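PDB 6L85: phosphate transporter from Thermotoga maritima MSB8, which probably imports inorganic phosphate across the cell membrane in a sodium-dependent manner, as a member of the phosphate transporter family. Local coordinates for residues 79-84 with 268-273; 64-69 with 111-117; 89-93 with 384-389; 314-318 with 360-366. Numbering follows the deposited sequence.

Interaction 1. Residues 79-84 with 268-273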
loop_
_atom_site.group_PDB
_atom_site.type_symbol
_atom_site.label_atom_id
_atom_site.label_comp_id
_atom_site.label_asym_id
_atom_site.label_seq_id
_atom_site.Cartn_x
_atom_site.Cartn_y
_atom_site.Cartn_z
ATOM N N LEU B 79 21.009 -28.399 11.579
ATOM C CA LEU B 79 20.670 -27.105 11.007
ATOM C C LEU B 79 19.613 -26.412 11.845
ATOM O O LEU B 79 19.681 -25.202 12.080
ATOM C CB LEU B 79 20.169 -27.277 9.572
ATOM C CG LEU B 79 19.607 -25.977 8.999
ATOM C CD1 LEU B 79 20.706 -24.924 8.962
ATOM C CD2 LEU B 79 19.025 -26.183 7.630
ATOM N N MET B 80 18.645 -27.180 12.328
ATOM C CA MET B 80 17.577 -26.620 13.136
ATOM C C MET B 80 18.124 -26.077 14.465
ATOM O O MET B 80 17.852 -24.921 14.853
ATOM C CB MET B 80 16.502 -27.716 13.273
ATOM C CG MET B 80 15.686 -27.823 14.525
ATOM S SD MET B 80 14.641 -29.311 14.330
ATOM C CE MET B 80 13.477 -28.729 13.101
ATOM N N TYR B 81 18.976 -26.860 15.136
ATOM C CA TYR B 81 19.569 -26.352 16.379
ATOM C C TYR B 81 20.567 -25.210 16.123
ATOM O O TYR B 81 20.693 -24.299 16.945
ATOM C CB TYR B 81 20.222 -27.498 17.156
ATOM C CG TYR B 81 19.209 -28.483 17.716
ATOM C CD1 TYR B 81 18.110 -28.035 18.432
ATOM C CD2 TYR B 81 19.341 -29.851 17.506
ATOM C CE1 TYR B 81 17.170 -28.916 18.931
ATOM C CE2 TYR B 81 18.407 -30.744 18.005
ATOM C CZ TYR B 81 17.321 -30.266 18.716
ATOM O OH TYR B 81 16.375 -31.132 19.228
ATOM N N GLY B 82 21.254 -25.214 14.983
ATOM C CA GLY B 82 22.150 -24.119 14.668
ATOM C C GLY B 82 21.414 -22.816 14.417
ATOM O O GLY B 82 21.862 -21.746 14.849
ATOM N N ALA B 83 20.291 -22.883 13.690
ATOM C CA ALA B 83 19.479 -21.692 13.462
ATOM C C ALA B 83 19.043 -21.096 14.790
ATOM O O ALA B 83 19.189 -19.887 15.022
ATOM C CB ALA B 83 18.269 -22.038 12.588
ATOM N N LEU B 84 18.556 -21.945 15.697
ATOM C CA LEU B 84 18.193 -21.442 17.016
ATOM C C LEU B 84 19.385 -20.815 17.734
ATOM O O LEU B 84 19.254 -19.743 18.351
ATOM C CB LEU B 84 17.591 -22.559 17.859
ATOM C CG LEU B 84 16.315 -23.186 17.311
ATOM C CD1 LEU B 84 15.800 -24.174 18.333
ATOM C CD2 LEU B 84 15.249 -22.137 16.992
ATOM N N ALA B 268 14.268 -21.864 8.340
ATOM C CA ALA B 268 15.058 -23.086 8.274
ATOM C C ALA B 268 14.526 -24.108 9.272
ATOM O O ALA B 268 14.411 -25.306 8.955
ATOM C CB ALA B 268 16.542 -22.784 8.511
ATOM N N VAL B 269 14.162 -23.645 10.471
ATOM C CA VAL B 269 13.585 -24.569 11.457
ATOM C C VAL B 269 12.247 -25.131 10.970
ATOM O O VAL B 269 11.984 -26.340 11.082
ATOM C CB VAL B 269 13.436 -23.879 12.821
ATOM C CG1 VAL B 269 12.744 -24.801 13.790
ATOM C CG2 VAL B 269 14.820 -23.448 13.352
ATOM N N MET B 270 11.379 -24.265 10.428
ATOM C CA MET B 270 10.095 -24.728 9.904
ATOM C C MET B 270 10.282 -25.723 8.759
ATOM O O MET B 270 9.557 -26.716 8.666
ATOM C CB MET B 270 9.252 -23.540 9.437
ATOM C CG MET B 270 8.879 -22.580 10.583
ATOM S SD MET B 270 7.981 -21.138 9.984
ATOM C CE MET B 270 6.531 -21.987 9.327
ATOM N N ILE B 271 11.224 -25.450 7.856
ATOM C CA ILE B 271 11.429 -26.321 6.712
ATOM C C ILE B 271 11.925 -27.679 7.175
ATOM O O ILE B 271 11.480 -28.710 6.665
ATOM C CB ILE B 271 12.385 -25.674 5.695
ATOM C CG1 ILE B 271 11.711 -24.497 4.993
ATOM C CG2 ILE B 271 12.788 -26.668 4.638
ATOM C CD1 ILE B 271 12.702 -23.567 4.290
ATOM N N VAL B 272 12.817 -27.715 8.174
ATOM C CA VAL B 272 13.281 -29.022 8.640
ATOM C C VAL B 272 12.144 -29.776 9.345
ATOM O O VAL B 272 11.902 -30.960 9.061
ATOM C CB VAL B 272 14.545 -28.886 9.518
ATOM C CG1 VAL B 272 14.934 -30.232 10.144
ATOM C CG2 VAL B 272 15.731 -28.391 8.683
ATOM N N ALA B 273 11.396 -29.098 10.235
ATOM C CA ALA B 273 10.273 -29.759 10.912
ATOM C C ALA B 273 9.218 -30.259 9.931
ATOM O O ALA B 273 8.586 -31.295 10.168
ATOM C CB ALA B 273 9.608 -28.817 11.920
#
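Helices in a membrane protein can pack through a mix of small and flexible apolar side chains, and the near-antiparallel pair 79-84 and 268-273 is an example, with Ala-83 and Ala-268 beside Met-80 and Val-269. The segment axes approach to 8.8 Å at 159°, and the CA atoms of Met-80 and Val-269 are 4.8 Å apart. Leu-79 opens the contact: its CD2 lies 4.3 Å from Ala-268 CB and 4.1 Å from Val-272 CG2, so it spans one turn of the opposing helix. Met-80 leaves its backbone sideways, but its thioether chain swings across the groove. Its CE sits 3.6 Å from Val-272 CG1 and 4.0 Å from Ala-273 CB, and also lies on the backbone, 3.5 Å from Val-269 O, which makes Met-80 the residue most covered here. A turn after Leu-79, Ala-83 directs its methyl across the interface, with CB 3.8 Å from Val-269 CG2 and 4.5 Å from Ala-268 CB. Leu-84 closes the row, its CD2 3.9 Å from Val-269 CG2. No hydrogen bond crosses; the contact is van der Waals packing. Helix 2-32 lies alongside, touching Met-80 and Leu-84 through Ile-3 and Val-269 through Ala-7, while Val-278 of the loop after helix 260-275 reaches Leu-79. Helix 260-275 itself follows closely on the sodium ligands Asn-257 and Asp-258, and here it meets helix 76-99.

Interaction 2. Residues 64-69 with 111-117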
loop_
_atom_site.group_PDB
_atom_site.type_symbol
_atom_site.label_atom_id
_atom_site.label_comp_id
_atom_site.label_asym_id
_atom_site.label_seq_id
_atom_site.Cartn_x
_atom_site.Cartn_y
_atom_site.Cartn_z
ATOM N N ILE B 64 19.840 -16.060 3.659
ATOM C CA ILE B 64 20.158 -16.447 5.032
ATOM C C ILE B 64 19.974 -17.954 5.216
ATOM O O ILE B 64 20.744 -18.604 5.937
ATOM C CB ILE B 64 19.316 -15.639 6.041
ATOM C CG1 ILE B 64 19.662 -14.150 5.938
ATOM C CG2 ILE B 64 19.520 -16.146 7.475
ATOM C CD1 ILE B 64 21.119 -13.810 6.194
ATOM N N VAL B 65 18.965 -18.542 4.562
ATOM C CA VAL B 65 18.728 -19.968 4.782
ATOM C C VAL B 65 19.849 -20.819 4.160
ATOM O O VAL B 65 20.335 -21.766 4.791
ATOM C CB VAL B 65 17.331 -20.379 4.276
ATOM C CG1 VAL B 65 17.221 -21.895 4.183
ATOM C CG2 VAL B 65 16.245 -19.851 5.233
ATOM N N LYS B 66 20.310 -20.497 2.944
ATOM C CA LYS B 66 21.337 -21.378 2.380
ATOM C C LYS B 66 22.572 -20.674 1.814
ATOM O O LYS B 66 23.298 -21.278 1.017
ATOM C CB LYS B 66 20.729 -22.283 1.306
ATOM C CG LYS B 66 20.068 -21.560 0.158
ATOM C CD LYS B 66 19.622 -22.572 -0.897
ATOM C CE LYS B 66 19.114 -23.859 -0.249
ATOM N NZ LYS B 66 19.138 -25.019 -1.188
ATOM N N GLY B 67 22.885 -19.456 2.243
ATOM C CA GLY B 67 24.027 -18.757 1.666
ATOM C C GLY B 67 25.217 -18.630 2.596
ATOM O O GLY B 67 26.298 -18.201 2.175
ATOM N N ILE B 68 25.040 -19.012 3.861
ATOM C CA ILE B 68 26.097 -18.930 4.871
ATOM C C ILE B 68 26.574 -20.316 5.279
ATOM O O ILE B 68 27.765 -20.621 5.199
ATOM C CB ILE B 68 25.633 -18.123 6.103
ATOM C CG1 ILE B 68 24.815 -16.911 5.674
ATOM C CG2 ILE B 68 26.839 -17.721 6.972
ATOM C CD1 ILE B 68 24.102 -16.259 6.834
ATOM N N VAL B 69 25.669 -21.146 5.774
ATOM C CA VAL B 69 25.981 -22.526 6.116
ATOM C C VAL B 69 25.860 -23.366 4.857
ATOM O O VAL B 69 24.984 -23.126 4.018
ATOM C CB VAL B 69 25.046 -23.030 7.231
ATOM C CG1 VAL B 69 25.346 -24.471 7.596
ATOM C CG2 VAL B 69 25.178 -22.147 8.453
ATOM N N VAL B 111 24.629 -13.261 10.503
ATOM C CA VAL B 111 25.513 -14.029 9.623
ATOM C C VAL B 111 26.673 -14.620 10.422
ATOM O O VAL B 111 27.040 -15.789 10.239
ATOM C CB VAL B 111 26.005 -13.160 8.450
ATOM C CG1 VAL B 111 27.165 -13.854 7.689
ATOM C CG2 VAL B 111 24.851 -12.853 7.503
ATOM N N GLY B 112 27.231 -13.842 11.350
ATOM C CA GLY B 112 28.214 -14.385 12.267
ATOM C C GLY B 112 27.674 -15.549 13.069
ATOM O O GLY B 112 28.357 -16.563 13.244
ATOM N N GLY B 113 26.443 -15.423 13.574
ATOM C CA GLY B 113 25.844 -16.535 14.298
ATOM C C GLY B 113 25.808 -17.811 13.471
ATOM O O GLY B 113 26.188 -18.890 13.942
ATOM N N MET B 114 25.362 -17.695 12.218
ATOM C CA MET B 114 25.215 -18.867 11.360
ATOM C C MET B 114 26.582 -19.451 11.003
ATOM O O MET B 114 26.763 -20.675 10.982
ATOM C CB MET B 114 24.432 -18.494 10.089
ATOM C CG MET B 114 22.972 -18.036 10.328
ATOM S SD MET B 114 21.961 -19.432 10.842
ATOM C CE MET B 114 21.849 -20.268 9.254
ATOM N N MET B 115 27.546 -18.584 10.702
ATOM C CA MET B 115 28.904 -19.026 10.430
ATOM C C MET B 115 29.483 -19.789 11.618
ATOM O O MET B 115 30.100 -20.850 11.449
ATOM C CB MET B 115 29.756 -17.809 10.093
ATOM C CG MET B 115 30.820 -18.044 9.057
ATOM S SD MET B 115 32.056 -16.734 9.172
ATOM C CE MET B 115 32.321 -16.698 10.948
ATOM N N GLY B 116 29.288 -19.262 12.827
ATOM C CA GLY B 116 29.795 -19.929 14.010
ATOM C C GLY B 116 29.215 -21.317 14.174
ATOM O O GLY B 116 29.948 -22.287 14.425
ATOM N N PHE B 117 27.889 -21.431 14.027
ATOM C CA PHE B 117 27.275 -22.756 14.050
ATOM C C PHE B 117 27.913 -23.672 13.006
ATOM O O PHE B 117 28.295 -24.805 13.311
ATOM C CB PHE B 117 25.768 -22.670 13.804
ATOM C CG PHE B 117 25.232 -23.847 13.043
ATOM C CD1 PHE B 117 25.201 -25.106 13.625
ATOM C CD2 PHE B 117 24.820 -23.707 11.724
ATOM C CE1 PHE B 117 24.743 -26.202 12.922
ATOM C CE2 PHE B 117 24.356 -24.797 11.014
ATOM C CZ PHE B 117 24.316 -26.053 11.619
#
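Where a helix ends, the chain that leaves it can still fill the grooves of a neighbour: here the end of helix 58-66 and the loop after it pack on residues 111-117 of helix 106-121 within the all-helical transporter. Met-114 is the main bump: its side chain reaches into the hollow between Ile-64 and Val-69, with CE 3.9 Å from Ile-64 O and 3.9 Å from Val-69 CG2. In return, Ile-68 lodges in the groove formed by Val-111, Met-114 and Met-115, its CD1 3.6 Å from Val-111 CG2 and 4.0 Å from Met-114 CB, its CG2 4.3 Å from Met-115 CB. Ile-64 widens this apolar patch through CD1, 4.1 Å from Val-111 CG2. Val-69 finishes the fit, with CG2 3.3 Å from Met-114 O and CG1 3.6 Å from Phe-117 CE2. A bound dodecyl-maltoside touches Met-115. Around the pair, helix 129-162 packs Phe-132 on Val-111 and Met-115; helix 260-275 covers Ile-64, and helix 368-400 sets Tyr-393 edge-to-face with Phe-117.

Interaction 3. Residues 89-93 with 384-389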
loop_
_atom_site.group_PDB
_atom_site.type_symbol
_atom_site.label_atom_id
_atom_site.label_comp_id
_atom_site.label_asym_id
_atom_site.label_seq_id
_atom_site.Cartn_x
_atom_site.Cartn_y
_atom_site.Cartn_z
ATOM N N ALA B 89 22.217 -16.027 19.932
ATOM C CA ALA B 89 23.470 -15.289 20.082
ATOM C C ALA B 89 23.354 -13.880 19.524
ATOM O O ALA B 89 23.803 -12.903 20.156
ATOM C CB ALA B 89 24.627 -16.040 19.391
ATOM N N ALA B 90 22.796 -13.762 18.312
ATOM C CA ALA B 90 22.631 -12.456 17.695
ATOM C C ALA B 90 21.700 -11.582 18.525
ATOM O O ALA B 90 22.018 -10.421 18.793
ATOM C CB ALA B 90 22.114 -12.602 16.262
ATOM N N SER B 91 20.556 -12.124 18.951
ATOM C CA SER B 91 19.629 -11.352 19.776
ATOM C C SER B 91 20.325 -10.808 21.005
ATOM O O SER B 91 20.141 -9.640 21.371
ATOM C CB SER B 91 18.456 -12.229 20.216
ATOM O OG SER B 91 17.658 -12.555 19.108
ATOM N N PHE B 92 21.103 -11.668 21.676
ATOM C CA PHE B 92 21.810 -11.257 22.881
ATOM C C PHE B 92 22.686 -10.044 22.610
ATOM O O PHE B 92 22.602 -9.025 23.317
ATOM C CB PHE B 92 22.660 -12.416 23.413
ATOM C CG PHE B 92 23.422 -12.067 24.644
ATOM C CD1 PHE B 92 22.779 -12.025 25.871
ATOM C CD2 PHE B 92 24.756 -11.712 24.573
ATOM C CE1 PHE B 92 23.462 -11.668 27.018
ATOM C CE2 PHE B 92 25.452 -11.353 25.726
ATOM C CZ PHE B 92 24.808 -11.339 26.944
ATOM N N TRP B 93 23.537 -10.130 21.586
ATOM C CA TRP B 93 24.451 -9.008 21.372
ATOM C C TRP B 93 23.723 -7.761 20.856
ATOM O O TRP B 93 24.086 -6.633 21.227
ATOM C CB TRP B 93 25.601 -9.433 20.457
ATOM C CG TRP B 93 26.505 -10.311 21.231
ATOM C CD1 TRP B 93 26.632 -11.674 21.122
ATOM C CD2 TRP B 93 27.348 -9.915 22.315
ATOM N NE1 TRP B 93 27.529 -12.137 22.049
ATOM C CE2 TRP B 93 27.985 -11.082 22.795
ATOM C CE3 TRP B 93 27.644 -8.684 22.915
ATOM C CZ2 TRP B 93 28.905 -11.053 23.843
ATOM C CZ3 TRP B 93 28.550 -8.657 23.963
ATOM C CH2 TRP B 93 29.174 -9.836 24.412
ATOM N N THR B 384 32.429 -12.029 17.625
ATOM C CA THR B 384 31.773 -12.187 18.922
ATOM C C THR B 384 30.507 -13.030 18.802
ATOM O O THR B 384 30.273 -13.949 19.599
ATOM C CB THR B 384 31.430 -10.816 19.505
ATOM O OG1 THR B 384 32.611 -10.009 19.558
ATOM C CG2 THR B 384 30.834 -10.957 20.901
ATOM N N VAL B 385 29.669 -12.730 17.809
ATOM C CA VAL B 385 28.431 -13.492 17.677
ATOM C C VAL B 385 28.725 -14.898 17.189
ATOM O O VAL B 385 28.081 -15.860 17.629
ATOM C CB VAL B 385 27.425 -12.778 16.756
ATOM C CG1 VAL B 385 26.183 -13.621 16.620
ATOM C CG2 VAL B 385 27.063 -11.409 17.331
ATOM N N ALA B 386 29.685 -15.047 16.263
ATOM C CA ALA B 386 30.071 -16.388 15.825
ATOM C C ALA B 386 30.500 -17.247 17.012
ATOM O O ALA B 386 30.035 -18.385 17.170
ATOM C CB ALA B 386 31.177 -16.307 14.769
ATOM N N ALA B 387 31.337 -16.690 17.895
ATOM C CA ALA B 387 31.819 -17.444 19.049
ATOM C C ALA B 387 30.691 -17.741 20.023
ATOM O O ALA B 387 30.618 -18.843 20.578
ATOM C CB ALA B 387 32.951 -16.677 19.740
ATOM N N THR B 388 29.795 -16.770 20.242
ATOM C CA THR B 388 28.663 -16.987 21.138
ATOM C C THR B 388 27.726 -18.057 20.589
ATOM O O THR B 388 27.200 -18.880 21.342
ATOM C CB THR B 388 27.912 -15.668 21.341
ATOM O OG1 THR B 388 28.828 -14.653 21.775
ATOM C CG2 THR B 388 26.795 -15.817 22.358
ATOM N N SER B 389 27.507 -18.056 19.276
ATOM C CA SER B 389 26.644 -19.048 18.643
ATOM C C SER B 389 27.262 -20.440 18.722
ATOM O O SER B 389 26.572 -21.419 19.022
ATOM C CB SER B 389 26.390 -18.640 17.186
ATOM O OG SER B 389 25.597 -19.597 16.513
#
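Ala-89 lies at the apolar centre, where its small side chain lets the helices approach until its CA is 5.1 Å from that of Ser-389. Its CB is 4.0 Å from Val-385 CG1, 3.7 Å from Thr-388 CG2 and 3.8 Å from Ser-389 CB. Val-385 extends the patch: CG1 lies 4.2 Å from Ala-90 CB, and CG2 is 3.8 Å from Trp-93 CD1. This is helix-helix packing in an all-helical transporter, joining helix 76-99 to helix 368-400 near the C-terminus; the segment axes come within 9.1 Å and cross at 130°, splayed well away from antiparallel. Helix 106-121 backs the centre, with Ser-109 touching both Ala-90 and Val-385, and Ser-389 OG is hydrogen-bonded to Gly-113 O of that helix. Further out, the indole of Trp-93 covers Thr-384 in a CH-pi contact, the methyl CG2 standing 3.7 Å from the centroid of the six-membered ring and 25° off its normal. At the indole's edge, Trp-93 NE1 donates a 2.8 Å hydrogen bond to Thr-388 OG1, and that hydroxyl in turn donates to Thr-384 O, one helical turn back, at 2.7 Å.

Interaction 4. Residues 314-318 with 360-366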
loop_
_atom_site.group_PDB
_atom_site.type_symbol
_atom_site.label_atom_id
_atom_site.label_comp_id
_atom_site.label_asym_id
_atom_site.label_seq_id
_atom_site.Cartn_x
_atom_site.Cartn_y
_atom_site.Cartn_z
ATOM N N LYS B 314 22.394 13.926 17.051
ATOM C CA LYS B 314 23.658 14.147 16.364
ATOM C C LYS B 314 23.488 14.722 14.960
ATOM O O LYS B 314 24.485 15.135 14.361
ATOM C CB LYS B 314 24.437 12.829 16.307
ATOM C CG LYS B 314 25.299 12.541 17.545
ATOM C CD LYS B 314 24.471 12.389 18.824
ATOM C CE LYS B 314 25.316 11.842 19.971
ATOM N NZ LYS B 314 24.478 11.369 21.112
ATOM N N ILE B 315 22.265 14.764 14.419
ATOM C CA ILE B 315 22.066 15.225 13.044
ATOM C C ILE B 315 21.022 16.333 12.959
ATOM O O ILE B 315 20.491 16.603 11.876
ATOM C CB ILE B 315 21.684 14.059 12.109
ATOM C CG1 ILE B 315 20.355 13.423 12.540
ATOM C CG2 ILE B 315 22.803 13.022 12.064
ATOM C CD1 ILE B 315 19.874 12.334 11.618
ATOM N N THR B 316 20.719 16.992 14.082
ATOM C CA THR B 316 19.778 18.110 14.018
ATOM C C THR B 316 20.324 19.287 13.220
ATOM O O THR B 316 19.566 20.214 12.918
ATOM C CB THR B 316 19.386 18.599 15.418
ATOM O OG1 THR B 316 20.489 19.297 16.011
ATOM C CG2 THR B 316 18.952 17.439 16.305
ATOM N N THR B 317 21.608 19.272 12.878
ATOM C CA THR B 317 22.193 20.256 11.984
ATOM C C THR B 317 22.213 19.782 10.534
ATOM O O THR B 317 22.757 20.483 9.670
ATOM C CB THR B 317 23.619 20.614 12.444
ATOM O OG1 THR B 317 24.448 19.438 12.440
ATOM C CG2 THR B 317 23.587 21.198 13.852
ATOM N N LEU B 318 21.649 18.610 10.249
ATOM C CA LEU B 318 21.522 18.137 8.875
ATOM C C LEU B 318 20.365 18.869 8.193
ATOM O O LEU B 318 19.227 18.813 8.668
ATOM C CB LEU B 318 21.296 16.627 8.864
ATOM C CG LEU B 318 21.436 15.921 7.517
ATOM C CD1 LEU B 318 22.883 16.031 7.031
ATOM C CD2 LEU B 318 20.994 14.460 7.637
ATOM N N ALA B 360 28.922 17.739 8.943
ATOM C CA ALA B 360 29.370 18.856 9.771
ATOM C C ALA B 360 30.486 18.393 10.711
ATOM O O ALA B 360 31.576 18.972 10.713
ATOM C CB ALA B 360 28.197 19.501 10.528
ATOM N N ARG B 361 30.266 17.324 11.488
ATOM C CA ARG B 361 29.000 16.606 11.717
ATOM C C ARG B 361 28.858 16.746 13.210
ATOM O O ARG B 361 28.359 15.866 13.914
ATOM C CB ARG B 361 29.067 15.145 11.258
ATOM C CG ARG B 361 27.724 14.413 11.084
ATOM C CD ARG B 361 26.976 14.771 9.788
ATOM N NE ARG B 361 26.369 16.098 9.850
ATOM C CZ ARG B 361 25.378 16.433 10.671
ATOM N NH1 ARG B 361 24.860 15.528 11.493
ATOM N NH2 ARG B 361 24.901 17.671 10.667
ATOM N N GLY B 362 29.345 17.897 13.670
ATOM C CA GLY B 362 29.871 18.026 15.005
ATOM C C GLY B 362 31.212 17.328 15.165
ATOM O O GLY B 362 32.004 17.701 16.037
ATOM N N LEU B 363 31.490 16.321 14.335
ATOM C CA LEU B 363 32.663 15.472 14.500
ATOM C C LEU B 363 33.948 16.280 14.328
ATOM O O LEU B 363 34.094 17.012 13.342
ATOM C CB LEU B 363 32.591 14.293 13.523
ATOM C CG LEU B 363 31.744 13.111 14.041
ATOM C CD1 LEU B 363 30.241 13.355 13.907
ATOM C CD2 LEU B 363 32.105 11.792 13.359
ATOM N N GLU B 364 34.902 16.150 15.273
ATOM C CA GLU B 364 35.000 15.136 16.363
ATOM C C GLU B 364 33.725 14.677 17.107
ATOM O O GLU B 364 33.458 13.483 17.114
ATOM C CB GLU B 364 36.026 15.626 17.406
ATOM C CG GLU B 364 35.629 16.876 18.207
ATOM C CD GLU B 364 36.373 18.122 17.767
ATOM O OE1 GLU B 364 37.287 18.002 16.924
ATOM O OE2 GLU B 364 36.044 19.220 18.268
ATOM N N MET B 365 32.919 15.613 17.643
ATOM C CA MET B 365 31.636 15.293 18.278
ATOM C C MET B 365 30.719 14.558 17.304
ATOM O O MET B 365 30.183 15.188 16.389
ATOM C CB MET B 365 30.949 16.568 18.781
ATOM C CG MET B 365 29.616 16.335 19.468
ATOM S SD MET B 365 29.794 15.476 21.048
ATOM C CE MET B 365 28.289 14.489 21.079
ATOM N N VAL B 366 30.407 13.279 17.516
ATOM C CA VAL B 366 30.444 12.497 18.765
ATOM C C VAL B 366 31.638 12.538 19.733
ATOM O O VAL B 366 32.791 12.706 19.343
ATOM C CB VAL B 366 30.217 11.020 18.391
ATOM C CG1 VAL B 366 28.746 10.743 18.235
ATOM C CG2 VAL B 366 30.937 10.712 17.088
#
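An arginine can bridge two loops by reaching the backbone and side chains of a turn, as here, where the type I beta turn Ile-315 to Leu-318 receives Arg-361. The turn is closed by Leu-318 N donating to Ile-315 O at 2.8 Å. Arg-361, the residue most covered by the contact, sends its guanidinium against residues 314-318: NH1 comes 2.9 Å from Lys-314 O and 3.3 Å from Ile-315 CG2, while Leu-318 CB lies over one face of the group. Lys-314 does its work with its aliphatic chain. Its CG rests 3.9 Å from Val-366 CG1 and its CE 4.1 Å from Met-365 CE, while NZ makes a weak hydrogen bond to Thr-310 O. Ile-315 also packs on Ala-28 and on the sodium ligand Thr-29 of helix 2-32. Thr-317 completes the trio at the edge of the guanidinium, where its OG1 accepts a weak hydrogen bond from Arg-361 NH2, short at 2.5 Å but bent to 117°.

Interactions 1, 2 and 3 form one continuous block. Interaction 2 is the middle member, its centre 12 Å from each of the others, whose own centres are 17 Å apart and which share helix 76-99. Gly-82 CA lies 3.4 Å from Phe-117 CD1, joining interactions 1 and 2, while Ala-386 CB, 3.2 Å from Gly-112 O, packs interaction 3 against interaction 2. Interaction 4 stands apart, its centre 31 Å from that of interaction 3 and 43 Å from that of interaction 1, on the opposite side of the chain's centre from the latter. Sodium lies nearer to it: the Leu-318 side chain is about 8 Å from a bound ion, against about 12 Å for Trp-93 in interaction 3.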